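Periplasmic cell division protein (SufI) (Aquifex aeolicus, PDB 6SYY) probably acts as a multicopper oxidase, taking electrons from substrates and passing them through its bound copper ions to reduce dioxygen to water. Local coordinates at residues M453-G457 / F458-V462; L463-L467 / G468-A472; V406-N410 / G411-E415. All blocks are in the same frame, centred on the assembly; numbering follows the deposited sequence.

Contact 1 of 3, residues M453-G457 / F458-V462. With CU (copper (II) ion), chain C.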
loop_
_atom_site.group_PDB
_atom_site.type_symbol
_atom_site.label_atom_id
_atom_site.label_comp_id
_atom_site.label_asym_id
_atom_site.label_seq_id
_atom_site.Cartn_x
_atom_site.Cartn_y
_atom_site.Cartn_z
ATOM N N MET A 453 1.246 -7.627 8.058
ATOM C CA MET A 453 0.322 -7.157 9.082
ATOM C C MET A 453 0.236 -5.638 9.069
ATOM O O MET A 453 1.259 -4.946 9.107
ATOM C CB MET A 453 0.752 -7.657 10.462
ATOM C CG MET A 453 0.701 -9.171 10.609
ATOM S SD MET A 453 -0.948 -9.843 10.305
ATOM C CE MET A 453 -1.912 -8.958 11.532
ATOM N N HIS A 454 -0.988 -5.127 9.029
ATOM C CA HIS A 454 -1.260 -3.703 8.916
ATOM C C HIS A 454 -2.114 -3.260 10.095
ATOM O O HIS A 454 -3.059 -3.955 10.484
ATOM C CB HIS A 454 -1.961 -3.407 7.579
ATOM C CG HIS A 454 -2.432 -1.994 7.429
ATOM N ND1 HIS A 454 -1.583 -0.911 7.510
ATOM C CD2 HIS A 454 -3.664 -1.488 7.181
ATOM C CE1 HIS A 454 -2.274 0.202 7.332
ATOM N NE2 HIS A 454 -3.539 -0.121 7.130
ATOM N N ILE A 455 -1.765 -2.121 10.687
ATOM C CA ILE A 455 -2.601 -1.468 11.688
ATOM C C ILE A 455 -3.078 -0.145 11.113
ATOM O O ILE A 455 -2.342 0.530 10.382
ATOM C CB ILE A 455 -1.871 -1.242 13.030
ATOM C CG1 ILE A 455 -0.624 -0.379 12.839
ATOM C CG2 ILE A 455 -1.510 -2.563 13.683
ATOM C CD1 ILE A 455 0.028 0.031 14.139
ATOM N N HIS A 456 -4.318 0.211 11.421
ATOM C CA HIS A 456 -4.846 1.521 11.088
ATOM C C HIS A 456 -4.515 2.510 12.203
ATOM O O HIS A 456 -4.149 2.126 13.316
ATOM C CB HIS A 456 -6.362 1.459 10.873
ATOM C CG HIS A 456 -6.776 0.625 9.698
ATOM N ND1 HIS A 456 -8.003 0.762 9.086
ATOM C CD2 HIS A 456 -6.131 -0.360 9.027
ATOM C CE1 HIS A 456 -8.096 -0.099 8.088
ATOM N NE2 HIS A 456 -6.974 -0.791 8.031
ATOM N N GLY A 457 -4.644 3.793 11.891
ATOM C CA GLY A 457 -4.546 4.846 12.889
ATOM C C GLY A 457 -3.179 5.452 13.128
ATOM O O GLY A 457 -3.078 6.657 13.375
ATOM N N PHE A 458 -2.121 4.642 13.075
ATOM C CA PHE A 458 -0.780 5.134 13.367
ATOM C C PHE A 458 0.243 4.399 12.517
ATOM O O PHE A 458 0.052 3.236 12.149
ATOM C CB PHE A 458 -0.411 4.958 14.846
ATOM C CG PHE A 458 -1.511 5.331 15.793
ATOM C CD1 PHE A 458 -1.625 6.626 16.267
ATOM C CD2 PHE A 458 -2.438 4.385 16.204
ATOM C CE1 PHE A 458 -2.644 6.973 17.135
ATOM C CE2 PHE A 458 -3.459 4.725 17.071
ATOM C CZ PHE A 458 -3.561 6.021 17.539
ATOM N N GLN A 459 1.335 5.087 12.216
ATOM C CA GLN A 459 2.500 4.396 11.703
ATOM C C GLN A 459 3.325 3.850 12.868
ATOM O O GLN A 459 3.117 4.205 14.031
ATOM C CB GLN A 459 3.337 5.324 10.824
ATOM C CG GLN A 459 2.675 5.695 9.508
ATOM C CD GLN A 459 1.717 6.863 9.643
ATOM O OE1 GLN A 459 1.736 7.586 10.639
ATOM N NE2 GLN A 459 0.878 7.058 8.634
ATOM N N PHE A 460 4.268 2.969 12.550
ATOM C CA PHE A 460 5.114 2.355 13.560
ATOM C C PHE A 460 6.532 2.234 13.025
ATOM O O PHE A 460 6.790 2.419 11.833
ATOM C CB PHE A 460 4.585 0.977 13.980
ATOM C CG PHE A 460 4.408 0.016 12.835
ATOM C CD1 PHE A 460 5.477 -0.720 12.355
ATOM C CD2 PHE A 460 3.166 -0.154 12.245
ATOM C CE1 PHE A 460 5.316 -1.604 11.301
ATOM C CE2 PHE A 460 2.997 -1.040 11.200
ATOM C CZ PHE A 460 4.075 -1.763 10.721
ATOM N N GLN A 461 7.453 1.905 13.925
ATOM C CA GLN A 461 8.847 1.665 13.581
ATOM C C GLN A 461 9.203 0.230 13.933
ATOM O O GLN A 461 8.932 -0.227 15.049
ATOM C CB GLN A 461 9.765 2.643 14.309
ATOM C CG GLN A 461 9.492 4.090 13.946
ATOM C CD GLN A 461 10.231 5.053 14.839
ATOM O OE1 GLN A 461 10.858 4.651 15.822
ATOM N NE2 GLN A 461 10.163 6.334 14.504
ATOM N N VAL A 462 9.790 -0.481 12.972
ATOM C CA VAL A 462 10.144 -1.881 13.171
ATOM C C VAL A 462 11.376 -1.950 14.058
ATOM O O VAL A 462 12.418 -1.361 13.747
ATOM C CB VAL A 462 10.386 -2.587 11.831
ATOM C CG1 VAL A 462 10.848 -4.014 12.068
ATOM C CG2 VAL A 462 9.124 -2.565 10.985
HETATM CU CU CU C . -7.253 -1.973 6.373
#

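Contact 2 of 3, residues L463-L467 / G468-A472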
loop_
_atom_site.group_PDB
_atom_site.type_symbol
_atom_site.label_atom_id
_atom_site.label_comp_id
_atom_site.label_asym_id
_atom_site.label_seq_id
_atom_site.Cartn_x
_atom_site.Cartn_y
_atom_site.Cartn_z
ATOM N N LEU A 463 11.263 -2.670 15.169
ATOM C CA LEU A 463 12.380 -2.792 16.090
ATOM C C LEU A 463 13.295 -3.956 15.733
ATOM O O LEU A 463 14.520 -3.796 15.713
ATOM C CB LEU A 463 11.867 -2.958 17.522
ATOM C CG LEU A 463 11.038 -1.805 18.075
ATOM C CD1 LEU A 463 10.696 -2.068 19.529
ATOM C CD2 LEU A 463 11.783 -0.495 17.920
ATOM N N GLU A 464 12.728 -5.125 15.439
ATOM C CA GLU A 464 13.534 -6.337 15.419
ATOM C C GLU A 464 12.807 -7.445 14.665
ATOM O O GLU A 464 11.580 -7.554 14.735
ATOM C CB GLU A 464 13.846 -6.773 16.857
ATOM C CG GLU A 464 14.738 -7.979 17.006
ATOM C CD GLU A 464 14.947 -8.341 18.461
ATOM O OE1 GLU A 464 14.060 -8.025 19.284
ATOM O OE2 GLU A 464 16.000 -8.927 18.787
ATOM N N ARG A 465 13.579 -8.251 13.937
ATOM C CA ARG A 465 13.093 -9.465 13.293
ATOM C C ARG A 465 13.866 -10.637 13.868
ATOM O O ARG A 465 15.092 -10.566 14.002
ATOM C CB ARG A 465 13.276 -9.425 11.769
ATOM C CG ARG A 465 12.911 -8.115 11.093
ATOM C CD ARG A 465 12.927 -8.271 9.576
ATOM N NE ARG A 465 11.842 -9.139 9.140
ATOM C CZ ARG A 465 10.688 -8.704 8.643
ATOM N NH1 ARG A 465 10.469 -7.405 8.487
ATOM N NH2 ARG A 465 9.754 -9.573 8.282
ATOM N N SER A 466 13.160 -11.711 14.214
ATOM C CA SER A 466 13.839 -12.850 14.817
ATOM C C SER A 466 14.644 -13.645 13.803
ATOM O O SER A 466 15.551 -14.386 14.194
ATOM C CB SER A 466 12.833 -13.773 15.497
ATOM O OG SER A 466 11.954 -14.340 14.544
ATOM N N LEU A 467 14.339 -13.508 12.515
ATOM C CA LEU A 467 14.958 -14.344 11.496
ATOM C C LEU A 467 16.179 -13.706 10.847
ATOM O O LEU A 467 16.963 -14.418 10.210
ATOM C CB LEU A 467 13.932 -14.705 10.415
ATOM C CG LEU A 467 13.221 -16.058 10.545
ATOM C CD1 LEU A 467 12.650 -16.264 11.940
ATOM C CD2 LEU A 467 12.128 -16.184 9.494
ATOM N N GLY A 468 16.364 -12.397 10.991
ATOM C CA GLY A 468 17.503 -11.725 10.414
ATOM C C GLY A 468 17.519 -10.245 10.727
ATOM O O GLY A 468 16.700 -9.743 11.503
ATOM N N PRO A 469 18.458 -9.514 10.135
ATOM C CA PRO A 469 18.505 -8.069 10.358
ATOM C C PRO A 469 17.335 -7.382 9.682
ATOM O O PRO A 469 16.671 -7.936 8.802
ATOM C CB PRO A 469 19.834 -7.654 9.721
ATOM C CG PRO A 469 20.049 -8.666 8.651
ATOM C CD PRO A 469 19.504 -9.962 9.201
ATOM N N LEU A 470 17.077 -6.154 10.120
ATOM C CA LEU A 470 16.129 -5.307 9.415
ATOM C C LEU A 470 16.596 -5.080 7.983
ATOM O O LEU A 470 17.795 -5.005 7.701
ATOM C CB LEU A 470 15.967 -3.970 10.141
ATOM C CG LEU A 470 14.779 -3.802 11.090
ATOM C CD1 LEU A 470 14.634 -5.000 12.001
ATOM C CD2 LEU A 470 14.941 -2.534 11.909
ATOM N N ARG A 471 15.642 -4.997 7.070
ATOM C CA ARG A 471 15.927 -4.655 5.688
ATOM C C ARG A 471 15.628 -3.179 5.467
ATOM O O ARG A 471 14.924 -2.545 6.259
ATOM C CB ARG A 471 15.107 -5.536 4.744
ATOM C CG ARG A 471 15.207 -7.009 5.116
ATOM C CD ARG A 471 14.433 -7.910 4.175
ATOM N NE ARG A 471 13.031 -8.057 4.553
ATOM C CZ ARG A 471 12.570 -8.977 5.397
ATOM N NH1 ARG A 471 13.397 -9.837 5.974
ATOM N NH2 ARG A 471 11.274 -9.038 5.665
ATOM N N ALA A 472 16.205 -2.625 4.393
ATOM C CA ALA A 472 16.034 -1.201 4.119
ATOM C C ALA A 472 14.561 -0.830 4.076
ATOM O O ALA A 472 14.162 0.238 4.555
ATOM C CB ALA A 472 16.713 -0.829 2.803
HETATM O O HOH W 1 16.272 -7.839 13.246
#

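Contact 3 of 3, residues V406-N410 / G411-E415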
loop_
_atom_site.group_PDB
_atom_site.type_symbol
_atom_site.label_atom_id
_atom_site.label_comp_id
_atom_site.label_asym_id
_atom_site.label_seq_id
_atom_site.Cartn_x
_atom_site.Cartn_y
_atom_site.Cartn_z
ATOM N N VAL A 406 -8.229 -21.771 9.034
ATOM C CA VAL A 406 -8.730 -20.413 9.228
ATOM C C VAL A 406 -7.695 -19.664 10.055
ATOM O O VAL A 406 -7.397 -20.064 11.185
ATOM C CB VAL A 406 -10.098 -20.378 9.935
ATOM C CG1 VAL A 406 -10.554 -18.941 10.122
ATOM C CG2 VAL A 406 -11.136 -21.176 9.157
ATOM N N PHE A 407 -7.148 -18.582 9.503
ATOM C CA PHE A 407 -6.092 -17.849 10.186
ATOM C C PHE A 407 -6.663 -17.016 11.325
ATOM O O PHE A 407 -7.707 -16.373 11.178
ATOM C CB PHE A 407 -5.342 -16.945 9.212
ATOM C CG PHE A 407 -4.453 -17.684 8.260
ATOM C CD1 PHE A 407 -3.435 -18.496 8.735
ATOM C CD2 PHE A 407 -4.621 -17.555 6.891
ATOM C CE1 PHE A 407 -2.608 -19.178 7.860
ATOM C CE2 PHE A 407 -3.801 -18.235 6.009
ATOM C CZ PHE A 407 -2.791 -19.045 6.494
ATOM N N THR A 408 -5.965 -17.020 12.461
ATOM C CA THR A 408 -6.439 -16.373 13.675
ATOM C C THR A 408 -5.457 -15.311 14.147
ATOM O O THR A 408 -4.261 -15.346 13.840
ATOM C CB THR A 408 -6.652 -17.381 14.812
ATOM O OG1 THR A 408 -5.393 -17.973 15.172
ATOM C CG2 THR A 408 -7.634 -18.463 14.392
ATOM N N ILE A 409 -5.992 -14.370 14.916
ATOM C CA ILE A 409 -5.214 -13.355 15.612
ATOM C C ILE A 409 -5.559 -13.499 17.086
ATOM O O ILE A 409 -6.688 -13.203 17.496
ATOM C CB ILE A 409 -5.522 -11.940 15.104
ATOM C CG1 ILE A 409 -5.187 -11.817 13.616
ATOM C CG2 ILE A 409 -4.750 -10.909 15.898
ATOM C CD1 ILE A 409 -5.645 -10.511 12.995
ATOM N N ASN A 410 -4.598 -13.969 17.881
ATOM C CA ASN A 410 -4.815 -14.245 19.298
ATOM C C ASN A 410 -6.041 -15.134 19.496
ATOM O O ASN A 410 -6.898 -14.885 20.349
ATOM C CB ASN A 410 -4.929 -12.947 20.098
ATOM C CG ASN A 410 -3.574 -12.316 20.375
ATOM O OD1 ASN A 410 -2.538 -12.857 19.997
ATOM N ND2 ASN A 410 -3.578 -11.166 21.036
ATOM N N GLY A 411 -6.121 -16.184 18.677
ATOM C CA GLY A 411 -7.203 -17.148 18.764
ATOM C C GLY A 411 -8.539 -16.688 18.224
ATOM O O GLY A 411 -9.515 -17.437 18.314
ATOM N N GLU A 412 -8.617 -15.491 17.648
ATOM C CA GLU A 412 -9.885 -14.904 17.250
ATOM C C GLU A 412 -9.877 -14.527 15.775
ATOM O O GLU A 412 -8.827 -14.241 15.191
ATOM C CB GLU A 412 -10.199 -13.664 18.092
ATOM C CG GLU A 412 -10.182 -13.921 19.582
ATOM C CD GLU A 412 -10.954 -12.876 20.358
ATOM O OE1 GLU A 412 -10.728 -11.673 20.115
ATOM O OE2 GLU A 412 -11.789 -13.258 21.207
ATOM N N THR A 413 -11.062 -14.537 15.177
ATOM C CA THR A 413 -11.286 -13.958 13.862
ATOM C C THR A 413 -12.307 -12.836 13.989
ATOM O O THR A 413 -12.878 -12.600 15.059
ATOM C CB THR A 413 -11.779 -14.999 12.844
ATOM O OG1 THR A 413 -13.145 -15.339 13.120
ATOM C CG2 THR A 413 -10.920 -16.256 12.889
ATOM N N TRP A 414 -12.520 -12.138 12.874
ATOM C CA TRP A 414 -13.520 -11.077 12.840
ATOM C C TRP A 414 -14.882 -11.600 13.278
ATOM O O TRP A 414 -15.604 -10.932 14.026
ATOM C CB TRP A 414 -13.581 -10.480 11.430
ATOM C CG TRP A 414 -14.397 -9.222 11.307
ATOM C CD1 TRP A 414 -15.586 -9.077 10.651
ATOM C CD2 TRP A 414 -14.078 -7.930 11.843
ATOM N NE1 TRP A 414 -16.027 -7.779 10.747
ATOM C CE2 TRP A 414 -15.121 -7.055 11.476
ATOM C CE3 TRP A 414 -13.014 -7.429 12.602
ATOM C CZ2 TRP A 414 -15.130 -5.707 11.840
ATOM C CZ3 TRP A 414 -13.025 -6.090 12.967
ATOM C CH2 TRP A 414 -14.077 -5.245 12.585
ATOM N N GLU A 415 -15.228 -12.816 12.858
ATOM C CA GLU A 415 -16.522 -13.410 13.177
ATOM C C GLU A 415 -16.648 -13.821 14.637
ATOM O O GLU A 415 -17.683 -14.384 15.010
ATOM C CB GLU A 415 -16.770 -14.622 12.274
ATOM C CG GLU A 415 -16.019 -14.586 10.945
ATOM C CD GLU A 415 -16.409 -13.404 10.072
ATOM O OE1 GLU A 415 -17.556 -12.925 10.193
ATOM O OE2 GLU A 415 -15.565 -12.953 9.267
HETATM O O HOH W 2 -3.853 -16.674 17.073
#

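Contact 1 of 3, residues M453-G457 / F458-V462
The ring of Phe460 meets the CD1 methyl of Ile455 obliquely, with CD1 3.7 Å from Phe460 CD2, and has Val462 CG2 in plane at its edge; Phe458 turns one ring face onto the carbonyl carbon of Gly457. These groups lie in and just after the His-X-His-Gly sequence of a multicopper oxidase, where a cupredoxin domain supplies ligands to the trinuclear copper cluster. The chain here leaves strand 451-455 and enters strand 461-465, which belongs to a different sheet, so Ile455 and Phe460 pack between the two. Both first torsions, 59° and 56°, place the next carbon between the backbone N and the carbonyl carbon, and this swings the two side chains into each other; Val493 of strand 488-495 and Val481 of strand 480-483 add to the packing. Ile455 CG1 also lies 3.7 Å from Phe458 O. Gly457 makes the bend with a positive phi, a conformation in which any side chain would run into the carbonyl oxygen of His456. On the copper side the His454 ring presents an edge to the ion coordinated by His456, but its own NE2 binds another copper together with His118, and its ring stacks on that of His120. Asp129 OD2 takes a hydrogen bond from His456 ND1 and fixes the rotation of that ring, whose NE2 meets the copper at 2.1 Å, beside His161 and His508.

Contact 2 of 3, residues L463-L467 / G468-A472
Arg471 lays NH2 over the centre of the Arg465 guanidinium, 3.0 Å above its plane, the two planes being turned 47° from each other. The pair is closely spaced, Arg471 NH2 lying 3.1 Å from Arg465 NH2, and two cations would ordinarily resist this. Carboxylates probably offset it: Arg465 forms salt bridges through NH2 to Glu487 and through NH1 to Asp474, and its NH2 also bonds to Ile482 O. Each side chain bends at its third torsion, 68° in Arg465 and -86° in Arg471, and the two side chains cross at about a right angle. Nearer the backbone, Leu470 CD1 packs against Arg465 CG at 3.7 Å and comes close to Glu464 CA. Water 1 closes the turn, accepting from Arg465 N at 2.8 Å and donating to Gly468 O at 2.6 Å. Gly468 is almost fully extended, and a CB on it would clash with Leu467 O. With an alanine here in place of Arg465, Glu487 and Asp474 would probably be left without their shared cation and the Arg471 guanidinium set free to turn. Further out, Asp474 OD2 accepts from Arg471 N, tying the loop to the same acid. Strand 461-465 is the outermost of its sheet, with a classic beta bulge at Leu463 and Glu464 opposite Arg490 of strand 488-495, and the loop leaves it past strand 480-483 toward strand 282-290.

Contact 3 of 3, residues V406-N410 / G411-E415
Ile409 and Glu412 pair through two backbone hydrogen bonds, Ile409 N to Glu412 O at 2.9 Å and almost straight (177°), and Glu412 N to Ile409 O at 3.0 Å. The first reaches its acceptor in the carbonyl plane, whereas in the second the donor sits above that plane. Together they make a single antiparallel bridge, a hydrogen-bonded pair, that closes a type I' turn with Asn410 and Gly411 at its corners, both at positive phi. A CB on Gly411 would clash with Asn410 O. Water 2 braces the turn, 2.8 Å from Thr408 OG1 and accepting from Gly411 N at 2.8 Å. The Asn410 amide reaches back to strand 394-402, its OD1 accepting from Thr399 N and its ND2 donating to Arg397 O, while Glu412 is salt-bridged through OE2 to Lys428. Thr413, with CG2 anti to its carbonyl carbon, rests that methyl 3.6 Å from Phe407 O and 3.9 Å from Val406 CG1; its side chain crosses that of Val406 at about a right angle. Phe407 itself points away from the turn, its ring edge-to-face with His451 and also against His514, both ligands of the mononuclear copper. The chemistry is thus mainly that of the backbone, which implies that the turn holds its shape by main-chain pairing and one water, while the polar ends of Asn410 and Glu412 secure it to the surrounding chain.

How the contacts relate
Contacts 1 and 2 follow one another along the chain and share strand 461-465; their centres are 16 Å apart, and Leu470 CD2 packs 3.3 Å from Val462 O. Contact 3 lies on strand 407-409, at the other border of the same sheet, and comes near contact 1 where Met453 CE is 4.3 Å from Ile409 CD1. Contacts 2 and 3 do not touch, their nearest atoms being about 15 Å apart. Relative to the metals, contact 1 holds ligands of the trinuclear cluster, contact 3 brings the Phe407 side chain to about 5 Å from a copper, and contact 2 is peripheral, with the Arg465 side chain about 13 Å from one.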